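Local coordinates for phenylacetic acid degradation-related protein (Ralstonia eutropha JMP134, PDB 2PIM) that probably hydrolyses fatty acyl-CoA thioesters as a hotdog-fold thioesterase, at residues A[109-121]-A[125-137]. Residues are numbered along the deposited sequence; the frame is centred on the assembly and turned at random.
Sequences RRGRNVCNVVGEL and GKLVATATATCMV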
loop_
_atom_site.group_PDB
_atom_site.type_symbol
_atom_site.label_atom_id
_atom_site.label_comp_id
_atom_site.label_asym_id
_atom_site.label_seq_id
_atom_site.Cartn_x
_atom_site.Cartn_y
_atom_site.Cartn_z
ATOM N N ARG A 109 3.782 -17.354 -12.390
ATOM C CA ARG A 109 3.028 -17.888 -13.509
ATOM C C ARG A 109 2.502 -16.767 -14.370
ATOM O O ARG A 109 2.006 -15.787 -13.850
ATOM C CB ARG A 109 1.842 -18.710 -13.011
ATOM C CG ARG A 109 0.950 -19.186 -14.171
ATOM C CD ARG A 109 0.334 -20.541 -13.941
ATOM N NE ARG A 109 -0.217 -21.046 -15.202
ATOM C CZ ARG A 109 -1.375 -20.657 -15.740
ATOM N NH1 ARG A 109 -2.150 -19.755 -15.134
ATOM N NH2 ARG A 109 -1.748 -21.159 -16.903
ATOM N N ARG A 110 2.646 -16.926 -15.674
ATOM C CA ARG A 110 2.077 -16.051 -16.692
ATOM C C ARG A 110 0.961 -16.785 -17.392
ATOM O O ARG A 110 1.243 -17.551 -18.272
ATOM C CB ARG A 110 3.084 -15.809 -17.805
ATOM C CG ARG A 110 4.274 -15.070 -17.400
ATOM C CD ARG A 110 5.099 -14.683 -18.656
ATOM N NE ARG A 110 6.510 -14.881 -18.339
ATOM C CZ ARG A 110 7.528 -14.304 -18.950
ATOM N NH1 ARG A 110 7.346 -13.466 -19.977
ATOM N NH2 ARG A 110 8.741 -14.586 -18.506
ATOM N N GLY A 111 -0.288 -16.550 -17.031
ATOM C CA GLY A 111 -1.382 -17.286 -17.623
ATOM C C GLY A 111 -1.902 -16.563 -18.837
ATOM O O GLY A 111 -1.404 -15.510 -19.184
ATOM N N ARG A 112 -2.906 -17.155 -19.474
ATOM C CA ARG A 112 -3.677 -16.511 -20.539
ATOM C C ARG A 112 -4.288 -15.210 -19.970
ATOM O O ARG A 112 -4.059 -14.154 -20.507
ATOM C CB ARG A 112 -4.755 -17.476 -21.043
ATOM C CG ARG A 112 -5.270 -17.184 -22.391
ATOM C CD ARG A 112 -6.094 -18.338 -22.860
ATOM N NE ARG A 112 -5.326 -19.466 -23.374
ATOM C CZ ARG A 112 -5.002 -19.635 -24.647
ATOM N NH1 ARG A 112 -5.308 -18.712 -25.539
ATOM N NH2 ARG A 112 -4.367 -20.722 -25.050
ATOM N N ASN A 113 -4.994 -15.261 -18.837
ATOM C CA ASN A 113 -5.554 -14.033 -18.281
ATOM C C ASN A 113 -5.094 -13.700 -16.874
ATOM O O ASN A 113 -5.381 -12.617 -16.405
ATOM C CB ASN A 113 -7.079 -14.034 -18.355
ATOM C CG ASN A 113 -7.592 -14.110 -19.794
ATOM O OD1 ASN A 113 -7.576 -13.145 -20.575
ATOM N ND2 ASN A 113 -8.042 -15.273 -20.148
ATOM N N VAL A 114 -4.405 -14.597 -16.187
ATOM C CA VAL A 114 -3.900 -14.274 -14.842
ATOM C C VAL A 114 -2.402 -14.420 -14.749
ATOM O O VAL A 114 -1.848 -15.387 -15.279
ATOM C CB VAL A 114 -4.515 -15.205 -13.753
ATOM C CG1 VAL A 114 -4.186 -14.696 -12.375
ATOM C CG2 VAL A 114 -5.990 -15.267 -13.922
ATOM N N CYS A 115 -1.755 -13.488 -14.051
ATOM C CA CYS A 115 -0.346 -13.605 -13.737
ATOM C C CYS A 115 -0.217 -13.576 -12.229
ATOM O O CYS A 115 -0.853 -12.781 -11.575
ATOM C CB CYS A 115 0.474 -12.454 -14.339
ATOM S SG CYS A 115 0.554 -12.582 -16.134
ATOM N N ASN A 116 0.586 -14.480 -11.707
ATOM C CA ASN A 116 0.922 -14.537 -10.307
ATOM C C ASN A 116 2.347 -14.050 -10.188
ATOM O O ASN A 116 3.252 -14.590 -10.817
ATOM C CB ASN A 116 0.757 -15.961 -9.812
ATOM C CG ASN A 116 -0.654 -16.500 -10.048
ATOM O OD1 ASN A 116 -1.578 -16.236 -9.262
ATOM N ND2 ASN A 116 -0.827 -17.251 -11.127
ATOM N N VAL A 117 2.532 -12.980 -9.424
ATOM C CA VAL A 117 3.811 -12.287 -9.327
ATOM C C VAL A 117 4.221 -12.291 -7.875
ATOM O O VAL A 117 3.366 -12.194 -7.023
ATOM C CB VAL A 117 3.686 -10.812 -9.761
ATOM C CG1 VAL A 117 5.077 -10.263 -10.161
ATOM C CG2 VAL A 117 2.710 -10.643 -10.903
ATOM N N VAL A 118 5.510 -12.426 -7.582
ATOM C CA VAL A 118 5.997 -12.209 -6.228
ATOM C C VAL A 118 6.942 -11.001 -6.261
ATOM O O VAL A 118 7.643 -10.775 -7.244
ATOM C CB VAL A 118 6.717 -13.436 -5.613
ATOM C CG1 VAL A 118 5.839 -14.698 -5.740
ATOM C CG2 VAL A 118 8.000 -13.677 -6.286
ATOM N N GLY A 119 6.898 -10.217 -5.199
ATOM C CA GLY A 119 7.732 -9.061 -5.043
ATOM C C GLY A 119 8.443 -9.146 -3.701
ATOM O O GLY A 119 7.903 -9.711 -2.772
ATOM N N GLU A 120 9.673 -8.621 -3.644
ATOM C CA GLU A 120 10.461 -8.510 -2.410
ATOM C C GLU A 120 11.017 -7.096 -2.360
ATOM O O GLU A 120 11.340 -6.516 -3.385
ATOM C CB GLU A 120 11.575 -9.524 -2.428
ATOM C CG GLU A 120 11.020 -10.952 -2.462
ATOM C CD GLU A 120 12.063 -12.049 -2.705
ATOM O OE1 GLU A 120 13.237 -11.695 -3.027
ATOM O OE2 GLU A 120 11.681 -13.257 -2.560
ATOM N N LEU A 121 11.051 -6.519 -1.172
ATOM C CA LEU A 121 11.569 -5.177 -0.990
ATOM C C LEU A 121 12.674 -5.281 0.055
ATOM O O LEU A 121 12.449 -5.811 1.167
ATOM C CB LEU A 121 10.444 -4.259 -0.520
ATOM C CG LEU A 121 10.447 -2.778 -0.778
ATOM C CD1 LEU A 121 10.552 -2.374 -2.269
ATOM C CD2 LEU A 121 9.168 -2.232 -0.161
ATOM N N GLY A 125 20.440 -4.380 2.480
ATOM C CA GLY A 125 20.770 -5.784 2.355
ATOM C C GLY A 125 19.877 -6.735 3.106
ATOM O O GLY A 125 20.205 -7.912 3.170
ATOM N N LYS A 126 18.761 -6.244 3.665
ATOM C CA LYS A 126 17.756 -7.106 4.325
ATOM C C LYS A 126 16.387 -6.919 3.724
ATOM O O LYS A 126 16.036 -5.822 3.339
ATOM C CB LYS A 126 17.657 -6.816 5.823
ATOM C CG LYS A 126 18.980 -6.950 6.561
ATOM C CD LYS A 126 18.783 -6.845 8.064
ATOM C CE LYS A 126 20.031 -6.282 8.730
ATOM N NZ LYS A 126 20.218 -6.796 10.117
ATOM N N LEU A 127 15.627 -8.006 3.657
ATOM C CA LEU A 127 14.230 -7.973 3.211
ATOM C C LEU A 127 13.416 -7.250 4.223
ATOM O O LEU A 127 13.404 -7.655 5.367
ATOM C CB LEU A 127 13.613 -9.351 3.152
ATOM C CG LEU A 127 13.615 -10.124 1.856
ATOM C CD1 LEU A 127 12.952 -11.478 2.117
ATOM C CD2 LEU A 127 12.894 -9.369 0.787
ATOM N N VAL A 128 12.701 -6.213 3.808
ATOM C CA VAL A 128 11.785 -5.553 4.733
ATOM C C VAL A 128 10.324 -6.021 4.570
ATOM O O VAL A 128 9.560 -6.069 5.557
ATOM C CB VAL A 128 11.943 -4.030 4.684
ATOM C CG1 VAL A 128 13.364 -3.650 5.131
ATOM C CG2 VAL A 128 11.674 -3.461 3.322
ATOM N N ALA A 129 9.936 -6.360 3.344
ATOM C CA ALA A 129 8.591 -6.751 3.080
ATOM C C ALA A 129 8.540 -7.605 1.827
ATOM O O ALA A 129 9.394 -7.466 0.945
ATOM C CB ALA A 129 7.708 -5.515 2.911
ATOM N N THR A 130 7.551 -8.496 1.771
ATOM C CA THR A 130 7.262 -9.252 0.558
ATOM C C THR A 130 5.817 -9.094 0.125
ATOM O O THR A 130 4.961 -8.692 0.916
ATOM C CB THR A 130 7.586 -10.747 0.749
ATOM O OG1 THR A 130 6.839 -11.251 1.820
ATOM C CG2 THR A 130 9.036 -10.952 1.081
ATOM N N ALA A 131 5.555 -9.490 -1.114
ATOM C CA ALA A 131 4.238 -9.489 -1.677
ATOM C C ALA A 131 3.959 -10.650 -2.633
ATOM O O ALA A 131 4.853 -11.175 -3.302
ATOM C CB ALA A 131 3.997 -8.219 -2.435
ATOM N N THR A 132 2.669 -10.961 -2.738
ATOM C CA THR A 132 2.113 -11.789 -3.772
ATOM C C THR A 132 1.003 -10.993 -4.438
ATOM O O THR A 132 0.073 -10.541 -3.766
ATOM C CB THR A 132 1.525 -13.085 -3.100
ATOM O OG1 THR A 132 2.617 -13.893 -2.637
ATOM C CG2 THR A 132 0.685 -13.877 -4.075
ATOM N N ALA A 133 1.084 -10.844 -5.741
ATOM C CA ALA A 133 0.077 -10.159 -6.534
ATOM C C ALA A 133 -0.596 -11.124 -7.466
ATOM O O ALA A 133 0.068 -11.931 -8.111
ATOM C CB ALA A 133 0.721 -9.073 -7.366
ATOM N N THR A 134 -1.921 -11.046 -7.517
ATOM C CA THR A 134 -2.728 -11.714 -8.531
ATOM C C THR A 134 -3.272 -10.669 -9.470
ATOM O O THR A 134 -3.996 -9.793 -9.031
ATOM C CB THR A 134 -3.899 -12.438 -7.864
ATOM O OG1 THR A 134 -3.367 -13.329 -6.898
ATOM C CG2 THR A 134 -4.719 -13.177 -8.865
ATOM N N CYS A 135 -2.908 -10.766 -10.740
ATOM C CA CYS A 135 -3.168 -9.741 -11.739
ATOM C C CYS A 135 -3.911 -10.347 -12.896
ATOM O O CYS A 135 -3.636 -11.466 -13.271
ATOM C CB CYS A 135 -1.861 -9.176 -12.299
ATOM S SG CYS A 135 -0.794 -8.516 -11.036
HETATM N N MSE A 136 -4.864 -9.619 -13.451
HETATM C CA MSE A 136 -5.558 -10.071 -14.651
HETATM C C MSE A 136 -5.102 -9.164 -15.755
HETATM O O MSE A 136 -4.705 -8.037 -15.478
HETATM C CB MSE A 136 -7.057 -9.900 -14.472
HETATM C CG MSE A 136 -7.931 -10.682 -15.435
HETATM SE SE MSE A 136 -9.782 -10.213 -15.020
HETATM C CE MSE A 136 -10.513 -11.698 -14.343
ATOM N N VAL A 137 -5.188 -9.630 -17.006
ATOM C CA VAL A 137 -4.788 -8.813 -18.127
ATOM C C VAL A 137 -5.909 -8.558 -19.150
ATOM O O VAL A 137 -6.594 -9.482 -19.571
ATOM C CB VAL A 137 -3.487 -9.372 -18.820
ATOM C CG1 VAL A 137 -2.544 -10.084 -17.809
ATOM C CG2 VAL A 137 -3.825 -10.273 -19.908
HETATM O O HOH W 1 -0.458 -15.030 -7.040
#
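Val-117 and Ala-133 form a hydrogen-bonded pair at the middle of an antiparallel hairpin, and the bonds between them are nearly straight: Ala-133 N reaches Val-117 O at 2.9 Å with 172° at the hydrogen. On the face that carries this pair the packing is buried and apolar. CB of Val-117 lies 4.2 Å from CB of Ala-133. With CG1 of Val-117 anti to the backbone N (chi1 -159°), CG2 is left on the N side, where it meets SG of Cys-135 at 4.1 Å. Helix 58-75 covers this side, Thr-69 touching both Val-117 and Ala-133, while Leu-121 packs on Leu-61. Such a long helix wrapped by a curved antiparallel sheet is the hotdog fold, and strands 114-123 and 126-136 are neighbours in that sheet, bordered by strands 99-107 and 84-92.

The face bearing Asn-116 and Thr-134 is more polar and turned to solvent, with Thr-132 exposed. Asn-116 and Thr-134 run side by side in the same direction, yet Asn-116 OD1 and Thr-134 OG1 stand 4.2 Å apart; a water donates to OD1 of Asn-116 at 2.8 Å and only weakly to Thr-134 OG1 and the backbone O of Ala-133. Further along, Glu-120 leans its aliphatic part on neighbours, CB lying 3.5 Å from CD2 of Leu-127.

Near the turn, a classic beta bulge sets two residues, Val-128 and Ala-129, opposite Leu-121, all three buried: Leu-121 O accepts from Val-128 N at 2.7 Å, in the carbonyl plane, and weakly from Ala-129 N.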